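Local coordinates for protein Exo-poly-alpha-D-galacturonosidase (Thermotoga maritima, PDB 3JUR) that probably hydrolyses polygalacturonan, the backbone of pectin, as a hyperthermoactive, exo-acting glycosidase of family 28, and assembles as a tetramer, at residues D[94-103]-D[112-120]; D[188-196]-D[208-219]. All coordinates share one frame; numbering follows the deposited sequence.

How the contacts relate
Contact 1 (94-103 with 112-120) and contact 2 (188-196 with 208-219) follow one another along the chain and meet through strands 117-120 and 193-196, parallel neighbours in the beta-helix. Contact 2 is buried, its centre about 9 Å from that of the chain, whereas contact 1 lies about 19 Å out and mixes buried with partly exposed residues. The outer contact folds a loop back by an antiparallel pair and packs it with tyrosines; the inner one stacks successive parallel strands and buries a histidine and an arginine with polar partners. Between them, Thr103 OG1 lies 2.6 Å from Gln194 OE1, a probable hydrogen bond.

Contact 1: D[94-103]-D[112-120]; sequences PERYLPVVLT and NYSPLVYAL
Val101 and Asn112 form an antiparallel hydrogen-bonded pair, Val101 N to Asn112 O at 2.9 Å and Asn112 N to Val101 O at 3.2 Å, while Ser114 N donates to Tyr97 O. Beyond the pair, the Tyr118 hydroxyl donates to Leu102 O over 2.6 Å, in the carbonyl plane and on a lone pair. The same ring takes Val101 CG2 over one face, 4.0 Å from its centroid, a CH-pi contact; with CG1 anti to the carbonyl carbon (chi1 -61°), CG2 falls between the backbone N and the carbonyl carbon of Val101 and faces the ring. This methyl also touches Pro115 CD. At the other end, the Tyr113 ring lies against Leu98, with Leu98 CG 3.6 Å from Tyr113 CE1, and against Pro94 CB; a water joins its hydroxyl to Glu95 OE1. Tyr97 meets Leu116 CD2 through CE1, and its own hydroxyl bonds to Ile91 O. A short antiparallel pairing thus pins the loop after strand 87-90 to the segment entering strand 117-120 of the right-handed parallel beta-helix: Tyr97 and Leu116 pack on Phe90 of strand 87-90, whereas Leu102 and Leu120 rest on Tyr196 of strand 193-196.

Contact 2: D[188-196]-D[208-219]; sequences LRPSFVQFY and IINSPMWCIHPV. Unlike the reference sequence in segment 208-219: Ile216 (reference Val).
Two consecutive turns of the right-handed parallel beta-helix characteristic of glycoside hydrolase family 28 stack here, strand 193-196 beside strand 216-219 with axes 4.7 Å apart and directions within 5°. Val193 O accepts from His217 N at 2.7 Å and Phe195 O from Val219 N; Val193 N, at the start of its strand, donates to Cys215 O, and just before both strands Phe192 N donates to Trp214 O. The buried Phe192 ring slides past Ile208 in the opposite direction, Phe192 CE1 lying 3.7 Å from Ile208 CG2, and turns its edge to Ser211 CB.

Arg189 packs on the loop before strand 216-219. Its side chain bends at chi3 (-70°), which brings the guanidinium over the extended Met213 side chain: Met213 SD sits 3.7 Å from the guanidinium plane, over its centre, the two chains crossing at about a right angle. NH1 donates to Pro212 O, on a lone pair in the carbonyl plane, and also to Pro236 O, while NH2 bonds to Asn237 OD1 and Gln160 OE1. A leucine at Arg189 would probably leave the carbonyls of Pro212 and Pro236 without this donor and the Met213 sulfur without its flat cover.

The His217 ring is sandwiched, Trp214 CE3 over the centre of one face and Val219 CG2 nearer the rim of the opposite one. NE2 bonds to Glu244 OE2, anchoring the far side of the ring. Val219 CG1 lies over a face of the Tyr196 ring, whose hydroxyl bonds to Glu109. At the edge of the imidazole, Ser191 OG is hydrogen-bonded to His217 ND1 at 2.9 Å.

Contact 1: D[94-103]-D[112-120]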
loop_
_atom_site.group_PDB
_atom_site.type_symbol
_atom_site.label_atom_id
_atom_site.label_comp_id
_atom_site.label_asym_id
_atom_site.label_seq_id
_atom_site.Cartn_x
_atom_site.Cartn_y
_atom_site.Cartn_z
ATOM N N PRO D 94 -25.423 -40.995 32.794
ATOM C CA PRO D 94 -26.642 -40.435 32.188
ATOM C C PRO D 94 -27.904 -40.704 33.007
ATOM O O PRO D 94 -28.791 -39.852 33.071
ATOM C CB PRO D 94 -26.716 -41.145 30.832
ATOM C CG PRO D 94 -25.301 -41.482 30.519
ATOM C CD PRO D 94 -24.695 -41.855 31.843
ATOM N N GLU D 95 -27.963 -41.879 33.632
ATOM C CA GLU D 95 -29.067 -42.270 34.512
ATOM C C GLU D 95 -29.393 -41.184 35.544
ATOM O O GLU D 95 -30.562 -40.939 35.851
ATOM C CB GLU D 95 -28.733 -43.596 35.210
ATOM C CG GLU D 95 -29.934 -44.484 35.496
ATOM C CD GLU D 95 -30.304 -45.396 34.326
ATOM O OE1 GLU D 95 -30.703 -44.886 33.251
ATOM O OE2 GLU D 95 -30.205 -46.631 34.492
ATOM N N ARG D 96 -28.353 -40.520 36.048
ATOM C CA ARG D 96 -28.496 -39.435 37.028
ATOM C C ARG D 96 -29.213 -38.193 36.507
ATOM O O ARG D 96 -29.629 -37.345 37.294
ATOM C CB ARG D 96 -27.130 -39.054 37.605
ATOM C CG ARG D 96 -26.532 -40.138 38.499
ATOM C CD ARG D 96 -25.155 -39.740 38.978
ATOM N NE ARG D 96 -24.548 -40.775 39.803
ATOM C CZ ARG D 96 -24.597 -40.814 41.132
ATOM N NH1 ARG D 96 -25.229 -39.867 41.819
ATOM N NH2 ARG D 96 -24.001 -41.805 41.776
ATOM N N TYR D 97 -29.371 -38.102 35.188
ATOM C CA TYR D 97 -29.910 -36.909 34.530
ATOM C C TYR D 97 -31.341 -37.140 34.043
ATOM O O TYR D 97 -31.850 -36.438 33.165
ATOM C CB TYR D 97 -28.961 -36.452 33.409
ATOM C CG TYR D 97 -27.591 -36.114 33.954
ATOM C CD1 TYR D 97 -27.246 -34.799 34.256
ATOM C CD2 TYR D 97 -26.652 -37.118 34.213
ATOM C CE1 TYR D 97 -26.000 -34.490 34.788
ATOM C CE2 TYR D 97 -25.401 -36.816 34.744
ATOM C CZ TYR D 97 -25.083 -35.499 35.026
ATOM O OH TYR D 97 -23.849 -35.189 35.551
ATOM N N LEU D 98 -31.980 -38.135 34.645
ATOM C CA LEU D 98 -33.381 -38.442 34.407
ATOM C C LEU D 98 -34.165 -38.219 35.710
ATOM O O LEU D 98 -33.572 -38.255 36.791
ATOM C CB LEU D 98 -33.527 -39.888 33.916
ATOM C CG LEU D 98 -32.876 -40.261 32.578
ATOM C CD1 LEU D 98 -32.827 -41.777 32.407
ATOM C CD2 LEU D 98 -33.595 -39.606 31.404
ATOM N N PRO D 99 -35.494 -37.998 35.625
ATOM C CA PRO D 99 -36.343 -37.991 34.425
ATOM C C PRO D 99 -36.019 -36.878 33.439
ATOM O O PRO D 99 -35.357 -35.888 33.793
ATOM C CB PRO D 99 -37.763 -37.808 34.988
ATOM C CG PRO D 99 -37.576 -37.264 36.360
ATOM C CD PRO D 99 -36.295 -37.854 36.856
ATOM N N VAL D 100 -36.491 -37.055 32.207
ATOM C CA VAL D 100 -36.349 -36.057 31.147
ATOM C C VAL D 100 -36.969 -34.716 31.552
ATOM O O VAL D 100 -37.966 -34.679 32.268
ATOM C CB VAL D 100 -36.962 -36.552 29.801
ATOM C CG1 VAL D 100 -36.129 -37.684 29.216
ATOM C CG2 VAL D 100 -38.417 -37.006 29.983
ATOM N N VAL D 101 -36.350 -33.625 31.113
ATOM C CA VAL D 101 -36.864 -32.276 31.365
ATOM C C VAL D 101 -37.026 -31.521 30.046
ATOM O O VAL D 101 -36.453 -31.920 29.030
ATOM C CB VAL D 101 -35.940 -31.462 32.320
ATOM C CG1 VAL D 101 -35.835 -32.136 33.680
ATOM C CG2 VAL D 101 -34.548 -31.236 31.701
ATOM N N LEU D 102 -37.810 -30.443 30.064
ATOM C CA LEU D 102 -37.934 -29.560 28.910
ATOM C C LEU D 102 -36.582 -28.935 28.619
ATOM O O LEU D 102 -35.993 -28.280 29.480
ATOM C CB LEU D 102 -38.974 -28.462 29.157
ATOM C CG LEU D 102 -39.145 -27.375 28.085
ATOM C CD1 LEU D 102 -39.709 -27.932 26.775
ATOM C CD2 LEU D 102 -40.040 -26.267 28.616
ATOM N N THR D 103 -36.096 -29.152 27.402
ATOM C CA THR D 103 -34.781 -28.668 27.000
ATOM C C THR D 103 -34.726 -28.486 25.475
ATOM O O THR D 103 -35.768 -28.416 24.807
ATOM C CB THR D 103 -33.625 -29.577 27.566
ATOM O OG1 THR D 103 -32.354 -28.933 27.388
ATOM C CG2 THR D 103 -33.604 -30.964 26.916
ATOM N N ASN D 112 -35.480 -34.477 27.313
ATOM C CA ASN D 112 -34.213 -35.193 27.271
ATOM C C ASN D 112 -33.494 -35.068 28.611
ATOM O O ASN D 112 -34.000 -34.419 29.530
ATOM C CB ASN D 112 -33.338 -34.644 26.132
ATOM C CG ASN D 112 -32.115 -35.511 25.844
ATOM O OD1 ASN D 112 -32.146 -36.738 25.987
ATOM N ND2 ASN D 112 -31.031 -34.869 25.428
ATOM N N TYR D 113 -32.321 -35.696 28.708
ATOM C CA TYR D 113 -31.464 -35.620 29.887
ATOM C C TYR D 113 -31.363 -34.192 30.405
ATOM O O TYR D 113 -31.247 -33.241 29.620
ATOM C CB TYR D 113 -30.058 -36.152 29.565
ATOM C CG TYR D 113 -29.993 -37.651 29.331
ATOM C CD1 TYR D 113 -30.228 -38.551 30.372
ATOM C CD2 TYR D 113 -29.681 -38.166 28.072
ATOM C CE1 TYR D 113 -30.167 -39.925 30.162
ATOM C CE2 TYR D 113 -29.613 -39.542 27.849
ATOM C CZ TYR D 113 -29.862 -40.418 28.899
ATOM O OH TYR D 113 -29.800 -41.781 28.696
ATOM N N SER D 114 -31.416 -34.049 31.726
ATOM C CA SER D 114 -31.253 -32.748 32.368
ATOM C C SER D 114 -29.895 -32.119 32.043
ATOM O O SER D 114 -28.873 -32.809 32.072
ATOM C CB SER D 114 -31.402 -32.886 33.885
ATOM O OG SER D 114 -31.126 -31.655 34.538
ATOM N N PRO D 115 -29.878 -30.809 31.729
ATOM C CA PRO D 115 -28.600 -30.088 31.760
ATOM C C PRO D 115 -27.977 -30.212 33.155
ATOM O O PRO D 115 -28.702 -30.446 34.130
ATOM C CB PRO D 115 -29.010 -28.645 31.480
ATOM C CG PRO D 115 -30.229 -28.772 30.655
ATOM C CD PRO D 115 -30.967 -29.956 31.223
ATOM N N LEU D 116 -26.655 -30.063 33.247
ATOM C CA LEU D 116 -25.942 -30.280 34.509
ATOM C C LEU D 116 -26.325 -29.239 35.570
ATOM O O LEU D 116 -26.452 -29.561 36.747
ATOM C CB LEU D 116 -24.417 -30.347 34.299
ATOM C CG LEU D 116 -23.797 -31.041 33.069
ATOM C CD1 LEU D 116 -22.309 -31.281 33.296
ATOM C CD2 LEU D 116 -24.472 -32.331 32.640
ATOM N N VAL D 117 -26.504 -27.992 35.145
ATOM C CA VAL D 117 -27.090 -26.958 36.001
ATOM C C VAL D 117 -28.313 -26.430 35.253
ATOM O O VAL D 117 -28.204 -25.989 34.111
ATOM C CB VAL D 117 -26.089 -25.807 36.306
ATOM C CG1 VAL D 117 -26.696 -24.820 37.288
ATOM C CG2 VAL D 117 -24.787 -26.354 36.863
ATOM N N TYR D 118 -29.475 -26.499 35.890
ATOM C CA TYR D 118 -30.745 -26.277 35.199
ATOM C C TYR D 118 -31.701 -25.385 35.980
ATOM O O TYR D 118 -31.946 -25.603 37.178
ATOM C CB TYR D 118 -31.398 -27.637 34.900
ATOM C CG TYR D 118 -32.712 -27.618 34.120
ATOM C CD1 TYR D 118 -32.762 -27.174 32.794
ATOM C CD2 TYR D 118 -33.892 -28.094 34.700
ATOM C CE1 TYR D 118 -33.957 -27.180 32.073
ATOM C CE2 TYR D 118 -35.094 -28.107 33.992
ATOM C CZ TYR D 118 -35.118 -27.649 32.678
ATOM O OH TYR D 118 -36.303 -27.660 31.979
ATOM N N ALA D 119 -32.239 -24.385 35.286
ATOM C CA ALA D 119 -33.348 -23.579 35.797
ATOM C C ALA D 119 -34.423 -23.433 34.723
ATOM O O ALA D 119 -34.119 -23.098 33.577
ATOM C CB ALA D 119 -32.856 -22.209 36.255
ATOM N N LEU D 120 -35.673 -23.688 35.096
ATOM C CA LEU D 120 -36.797 -23.564 34.172
ATOM C C LEU D 120 -37.839 -22.611 34.739
ATOM O O LEU D 120 -38.286 -22.789 35.870
ATOM C CB LEU D 120 -37.432 -24.938 33.910
ATOM C CG LEU D 120 -38.788 -24.970 33.187
ATOM C CD1 LEU D 120 -38.658 -24.535 31.726
ATOM C CD2 LEU D 120 -39.428 -26.352 33.291
HETATM O O HOH W 1 -29.970 -43.678 31.040
#

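Contact 2: D[188-196]-D[208-219]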
loop_
_atom_site.group_PDB
_atom_site.type_symbol
_atom_site.label_atom_id
_atom_site.label_comp_id
_atom_site.label_asym_id
_atom_site.label_seq_id
_atom_site.Cartn_x
_atom_site.Cartn_y
_atom_site.Cartn_z
ATOM N N LEU D 188 -28.570 -38.172 22.744
ATOM C CA LEU D 188 -28.482 -36.720 22.637
ATOM C C LEU D 188 -27.958 -36.129 23.948
ATOM O O LEU D 188 -28.659 -36.147 24.971
ATOM C CB LEU D 188 -29.850 -36.126 22.282
ATOM C CG LEU D 188 -30.570 -36.685 21.042
ATOM C CD1 LEU D 188 -31.992 -36.146 20.960
ATOM C CD2 LEU D 188 -29.795 -36.373 19.757
ATOM N N ARG D 189 -26.722 -35.628 23.910
ATOM C CA ARG D 189 -26.081 -34.983 25.068
ATOM C C ARG D 189 -26.856 -33.757 25.558
ATOM O O ARG D 189 -27.512 -33.082 24.768
ATOM C CB ARG D 189 -24.659 -34.546 24.723
ATOM C CG ARG D 189 -23.660 -35.673 24.525
ATOM C CD ARG D 189 -22.443 -35.127 23.793
ATOM N NE ARG D 189 -22.748 -34.792 22.402
ATOM C CZ ARG D 189 -22.095 -33.881 21.680
ATOM N NH1 ARG D 189 -21.092 -33.180 22.206
ATOM N NH2 ARG D 189 -22.453 -33.663 20.424
ATOM N N PRO D 190 -26.788 -33.473 26.870
ATOM C CA PRO D 190 -27.418 -32.272 27.413
ATOM C C PRO D 190 -26.461 -31.071 27.391
ATOM O O PRO D 190 -25.244 -31.262 27.302
ATOM C CB PRO D 190 -27.721 -32.678 28.851
ATOM C CG PRO D 190 -26.617 -33.622 29.206
ATOM C CD PRO D 190 -26.270 -34.355 27.940
ATOM N N SER D 191 -27.009 -29.857 27.457
ATOM C CA SER D 191 -26.208 -28.648 27.681
ATOM C C SER D 191 -25.587 -28.701 29.084
ATOM O O SER D 191 -26.039 -29.472 29.939
ATOM C CB SER D 191 -27.072 -27.392 27.543
ATOM O OG SER D 191 -27.490 -27.174 26.203
ATOM N N PHE D 192 -24.547 -27.904 29.318
ATOM C CA PHE D 192 -23.941 -27.823 30.644
ATOM C C PHE D 192 -24.818 -26.952 31.562
ATOM O O PHE D 192 -25.557 -27.474 32.391
ATOM C CB PHE D 192 -22.505 -27.286 30.561
ATOM C CG PHE D 192 -21.660 -27.562 31.785
ATOM C CD1 PHE D 192 -20.321 -27.918 31.639
ATOM C CD2 PHE D 192 -22.184 -27.454 33.075
ATOM C CE1 PHE D 192 -19.521 -28.166 32.754
ATOM C CE2 PHE D 192 -21.391 -27.693 34.197
ATOM C CZ PHE D 192 -20.055 -28.056 34.035
ATOM N N VAL D 193 -24.738 -25.632 31.398
ATOM C CA VAL D 193 -25.556 -24.704 32.177
ATOM C C VAL D 193 -26.693 -24.186 31.292
ATOM O O VAL D 193 -26.448 -23.595 30.240
ATOM C CB VAL D 193 -24.707 -23.512 32.730
ATOM C CG1 VAL D 193 -25.570 -22.551 33.550
ATOM C CG2 VAL D 193 -23.521 -24.009 33.558
ATOM N N GLN D 194 -27.935 -24.421 31.712
ATOM C CA GLN D 194 -29.089 -24.002 30.922
ATOM C C GLN D 194 -30.127 -23.284 31.768
ATOM O O GLN D 194 -30.584 -23.800 32.786
ATOM C CB GLN D 194 -29.717 -25.188 30.171
ATOM C CG GLN D 194 -30.762 -24.789 29.111
ATOM C CD GLN D 194 -31.273 -25.974 28.297
ATOM O OE1 GLN D 194 -32.100 -26.762 28.762
ATOM N NE2 GLN D 194 -30.783 -26.097 27.068
ATOM N N PHE D 195 -30.454 -22.066 31.346
ATOM C CA PHE D 195 -31.567 -21.302 31.889
ATOM C C PHE D 195 -32.651 -21.310 30.824
ATOM O O PHE D 195 -32.442 -20.811 29.714
ATOM C CB PHE D 195 -31.139 -19.859 32.189
ATOM C CG PHE D 195 -29.985 -19.755 33.150
ATOM C CD1 PHE D 195 -30.209 -19.748 34.526
ATOM C CD2 PHE D 195 -28.671 -19.665 32.680
ATOM C CE1 PHE D 195 -29.147 -19.664 35.427
ATOM C CE2 PHE D 195 -27.601 -19.578 33.574
ATOM C CZ PHE D 195 -27.843 -19.583 34.953
ATOM N N TYR D 196 -33.799 -21.889 31.154
ATOM C CA TYR D 196 -34.898 -22.022 30.197
ATOM C C TYR D 196 -36.078 -21.135 30.591
ATOM O O TYR D 196 -36.680 -21.321 31.656
ATOM C CB TYR D 196 -35.336 -23.486 30.079
ATOM C CG TYR D 196 -35.728 -23.875 28.678
ATOM C CD1 TYR D 196 -34.829 -24.545 27.842
ATOM C CD2 TYR D 196 -36.987 -23.555 28.174
ATOM C CE1 TYR D 196 -35.183 -24.897 26.539
ATOM C CE2 TYR D 196 -37.354 -23.902 26.879
ATOM C CZ TYR D 196 -36.452 -24.573 26.067
ATOM O OH TYR D 196 -36.819 -24.901 24.784
ATOM N N ILE D 208 -15.355 -23.002 33.634
ATOM C CA ILE D 208 -16.110 -24.162 33.139
ATOM C C ILE D 208 -15.240 -25.054 32.253
ATOM O O ILE D 208 -14.706 -24.594 31.240
ATOM C CB ILE D 208 -17.378 -23.735 32.360
ATOM C CG1 ILE D 208 -18.342 -22.971 33.281
ATOM C CG2 ILE D 208 -18.080 -24.957 31.741
ATOM C CD1 ILE D 208 -19.432 -22.237 32.545
ATOM N N ILE D 209 -15.123 -26.324 32.651
ATOM C CA ILE D 209 -14.291 -27.338 31.982
ATOM C C ILE D 209 -15.063 -28.641 31.690
ATOM O O ILE D 209 -16.104 -28.920 32.315
ATOM C CB ILE D 209 -13.008 -27.689 32.810
ATOM C CG1 ILE D 209 -13.364 -28.296 34.177
ATOM C CG2 ILE D 209 -12.117 -26.462 32.992
ATOM C CD1 ILE D 209 -12.152 -28.694 35.017
ATOM N N ASN D 210 -14.540 -29.429 30.744
ATOM C CA ASN D 210 -15.049 -30.767 30.438
ATOM C C ASN D 210 -16.566 -30.777 30.219
ATOM O O ASN D 210 -17.297 -31.542 30.864
ATOM C CB ASN D 210 -14.674 -31.781 31.544
ATOM C CG ASN D 210 -13.193 -31.754 31.916
ATOM O OD1 ASN D 210 -12.312 -31.811 31.060
ATOM N ND2 ASN D 210 -12.920 -31.705 33.211
ATOM N N SER D 211 -17.030 -29.924 29.313
ATOM C CA SER D 211 -18.455 -29.804 29.019
ATOM C C SER D 211 -18.925 -30.929 28.096
ATOM O O SER D 211 -18.220 -31.277 27.135
ATOM C CB SER D 211 -18.751 -28.449 28.387
ATOM O OG SER D 211 -20.115 -28.335 28.017
ATOM N N PRO D 212 -20.110 -31.509 28.389
ATOM C CA PRO D 212 -20.689 -32.538 27.520
ATOM C C PRO D 212 -20.894 -32.019 26.098
ATOM O O PRO D 212 -20.564 -32.714 25.130
ATOM C CB PRO D 212 -22.035 -32.840 28.186
ATOM C CG PRO D 212 -21.794 -32.552 29.632
ATOM C CD PRO D 212 -20.889 -31.339 29.627
ATOM N N MET D 213 -21.408 -30.794 26.002
ATOM C CA MET D 213 -21.728 -30.141 24.740
ATOM C C MET D 213 -21.672 -28.612 24.960
ATOM O O MET D 213 -20.626 -28.100 25.375
ATOM C CB MET D 213 -23.089 -30.631 24.229
ATOM C CG MET D 213 -23.340 -30.349 22.756
ATOM S SD MET D 213 -24.748 -31.278 22.137
ATOM C CE MET D 213 -25.055 -30.423 20.591
ATOM N N TRP D 214 -22.767 -27.885 24.718
ATOM C CA TRP D 214 -22.751 -26.414 24.864
ATOM C C TRP D 214 -22.591 -26.019 26.332
ATOM O O TRP D 214 -23.213 -26.626 27.217
ATOM C CB TRP D 214 -24.006 -25.757 24.281
ATOM C CG TRP D 214 -24.285 -26.042 22.820
ATOM C CD1 TRP D 214 -23.505 -26.751 21.949
ATOM C CD2 TRP D 214 -25.414 -25.585 22.064
ATOM N NE1 TRP D 214 -24.085 -26.774 20.701
ATOM C CE2 TRP D 214 -25.258 -26.066 20.744
ATOM C CE3 TRP D 214 -26.552 -24.820 22.376
ATOM C CZ2 TRP D 214 -26.198 -25.805 19.733
ATOM C CZ3 TRP D 214 -27.479 -24.554 21.373
ATOM C CH2 TRP D 214 -27.300 -25.050 20.068
ATOM N N CYS D 215 -21.761 -25.010 26.590
ATOM C CA CYS D 215 -21.350 -24.697 27.960
ATOM C C CYS D 215 -22.366 -23.832 28.692
ATOM O O CYS D 215 -22.879 -24.236 29.736
ATOM C CB CYS D 215 -19.946 -24.088 28.011
ATOM S SG CYS D 215 -18.630 -25.212 27.451
ATOM N N ILE D 216 -22.663 -22.655 28.148
ATOM C CA ILE D 216 -23.677 -21.776 28.733
ATOM C C ILE D 216 -24.802 -21.503 27.740
ATOM O O ILE D 216 -24.592 -20.864 26.695
ATOM C CB ILE D 216 -23.073 -20.470 29.261
ATOM C CG1 ILE D 216 -22.046 -20.793 30.357
ATOM C CG2 ILE D 216 -24.182 -19.553 29.787
ATOM C CD1 ILE D 216 -21.523 -19.590 31.101
ATOM N N HIS D 217 -25.996 -21.981 28.082
ATOM C CA HIS D 217 -27.106 -22.022 27.135
ATOM C C HIS D 217 -28.387 -21.389 27.688
ATOM O O HIS D 217 -29.291 -22.101 28.129
ATOM C CB HIS D 217 -27.333 -23.476 26.675
ATOM C CG HIS D 217 -28.272 -23.621 25.516
ATOM N ND1 HIS D 217 -28.878 -24.819 25.199
ATOM C CD2 HIS D 217 -28.718 -22.723 24.606
ATOM C CE1 HIS D 217 -29.652 -24.653 24.144
ATOM N NE2 HIS D 217 -29.575 -23.388 23.765
ATOM N N PRO D 218 -28.465 -20.037 27.679
ATOM C CA PRO D 218 -29.730 -19.402 28.036
ATOM C C PRO D 218 -30.702 -19.471 26.864
ATOM O O PRO D 218 -30.315 -19.206 25.715
ATOM C CB PRO D 218 -29.339 -17.948 28.339
ATOM C CG PRO D 218 -28.053 -17.722 27.635
ATOM C CD PRO D 218 -27.420 -19.050 27.328
ATOM N N VAL D 219 -31.948 -19.833 27.159
ATOM C CA VAL D 219 -32.966 -20.038 26.134
ATOM C C VAL D 219 -34.215 -19.263 26.515
ATOM O O VAL D 219 -34.688 -19.359 27.649
ATOM C CB VAL D 219 -33.334 -21.543 25.968
ATOM C CG1 VAL D 219 -34.344 -21.742 24.838
ATOM C CG2 VAL D 219 -32.090 -22.395 25.730
#